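Local coordinates for beta-hydroxyacid dehydrogenase, 3-hydroxyisobutyrate dehydrogenase (Saccharomonospora xinjiangensis XJ-54, PDB 6GRL), which reduces imines as an S-selective imine reductase of the HIBADH-related family active in reductive amination, probably using NADPH, at residues 24-29 against 80-85. Residues are numbered along the deposited sequence; the frame is centred on the assembly and turned at random.
Sequences TVLGLG and VVVCLL
Val81 N donates to Thr24 O at 2.7 Å, almost straight at 176°. Leu26 N then donates to Val81 O at 2.9 Å, and Cys83 N to Leu26 O at 2.9 Å. This ladder joins strands 23-26 and 79-82 in parallel, the first and fourth strands of a Rossmann-type nucleotide-binding domain. With strand order 3-2-1-4, the topological switch point of the fold lies between these two strands. Residues 24-29 run from the first strand into the glycine-rich turn before helix 30-41. Gly27 and Gly29 fit the GxGxxG pattern, consistent with a dinucleotide site.

Beyond the strand ends, a water bridges the segments. The water accepts from Gly29 N. It donates to Cys83 O, with its oxygen 2.6 Å from that atom. Gly27 CA also comes within 3.4 Å of Cys83 O in a CA-H...O contact. Gly27 has no side chain, and its CA can approach this closely.

Val25 and Val81 lie on the face covered by helix 30-41. Thr24, Leu26, Val80 and Val82 occupy the other face, where Val82 touches Val90 of helix 87-95. With CG beside the backbone N (chi1 -58°) and anti to the carbonyl carbon, the Leu26 chain brings CD1 to within 4.1 Å of Val80 CG1, and the two side chains cross obliquely. Past the C-terminal ends of the two strands, Leu84 CD2 packs on Gly27 CA at 3.6 Å.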
# COMPACT_ATOMS: atom_id res chain seq x y z
N THR A 24 -12.04 -15.88 12.46
CA THR A 24 -11.28 -15.49 13.63
C THR A 24 -10.47 -14.25 13.30
O THR A 24 -9.83 -14.19 12.24
CB THR A 24 -10.36 -16.62 14.09
OG1 THR A 24 -11.14 -17.69 14.65
CG2 THR A 24 -9.37 -16.12 15.14
N VAL A 25 -10.51 -13.26 14.18
CA VAL A 25 -9.72 -12.04 14.04
C VAL A 25 -8.74 -11.96 15.20
O VAL A 25 -9.16 -11.93 16.37
CB VAL A 25 -10.60 -10.78 13.98
CG1 VAL A 25 -9.73 -9.53 13.87
CG2 VAL A 25 -11.57 -10.86 12.82
N LEU A 26 -7.45 -11.93 14.89
CA LEU A 26 -6.40 -11.76 15.89
C LEU A 26 -5.92 -10.32 15.84
O LEU A 26 -5.33 -9.88 14.85
CB LEU A 26 -5.24 -12.72 15.63
CG LEU A 26 -5.55 -14.21 15.61
CD1 LEU A 26 -4.29 -15.01 15.32
CD2 LEU A 26 -6.17 -14.65 16.93
N GLY A 27 -6.18 -9.58 16.92
CA GLY A 27 -5.78 -8.19 16.99
C GLY A 27 -6.96 -7.25 16.96
O GLY A 27 -7.71 -7.21 15.98
N LEU A 28 -7.15 -6.48 18.03
CA LEU A 28 -8.29 -5.58 18.16
C LEU A 28 -7.85 -4.15 18.39
O LEU A 28 -8.41 -3.43 19.22
CB LEU A 28 -9.23 -6.06 19.26
CG LEU A 28 -9.97 -7.35 18.94
CD1 LEU A 28 -10.90 -7.72 20.08
CD2 LEU A 28 -10.74 -7.23 17.63
N GLY A 29 -6.83 -3.71 17.66
CA GLY A 29 -6.56 -2.29 17.55
C GLY A 29 -7.68 -1.62 16.77
O GLY A 29 -8.74 -2.19 16.52
N VAL A 80 -8.76 -17.36 9.32
CA VAL A 80 -8.09 -16.60 10.37
C VAL A 80 -7.52 -15.33 9.77
O VAL A 80 -6.68 -15.40 8.86
CB VAL A 80 -6.99 -17.42 11.06
CG1 VAL A 80 -6.30 -16.60 12.13
CG2 VAL A 80 -7.55 -18.70 11.64
N VAL A 81 -7.95 -14.18 10.28
CA VAL A 81 -7.49 -12.88 9.83
C VAL A 81 -6.59 -12.28 10.90
O VAL A 81 -6.99 -12.21 12.07
CB VAL A 81 -8.67 -11.94 9.51
CG1 VAL A 81 -8.17 -10.60 9.02
CG2 VAL A 81 -9.59 -12.58 8.49
N VAL A 82 -5.39 -11.86 10.51
CA VAL A 82 -4.40 -11.31 11.43
C VAL A 82 -4.26 -9.82 11.16
O VAL A 82 -3.86 -9.41 10.06
CB VAL A 82 -3.04 -12.02 11.28
CG1 VAL A 82 -2.07 -11.56 12.36
CG2 VAL A 82 -3.23 -13.53 11.32
N CYS A 83 -4.60 -9.00 12.16
CA CYS A 83 -4.49 -7.54 12.06
C CYS A 83 -3.87 -7.02 13.36
O CYS A 83 -4.57 -6.60 14.28
CB CYS A 83 -5.85 -6.91 11.78
SG CYS A 83 -5.76 -5.20 11.21
N LEU A 84 -2.55 -7.05 13.42
CA LEU A 84 -1.81 -6.63 14.60
C LEU A 84 -1.04 -5.35 14.31
O LEU A 84 -1.22 -4.71 13.26
CB LEU A 84 -0.90 -7.77 15.06
CG LEU A 84 -1.66 -9.02 15.53
CD1 LEU A 84 -0.76 -10.24 15.51
CD2 LEU A 84 -2.23 -8.80 16.92
N LEU A 85 -0.16 -4.97 15.24
CA LEU A 85 0.53 -3.69 15.13
C LEU A 85 1.56 -3.71 14.01
O LEU A 85 1.55 -2.84 13.13
CB LEU A 85 1.19 -3.33 16.46
CG LEU A 85 1.93 -2.00 16.50
CD1 LEU A 85 0.99 -0.85 16.16
CD2 LEU A 85 2.58 -1.78 17.85
O HOH W 1 -4.71 -4.80 16.13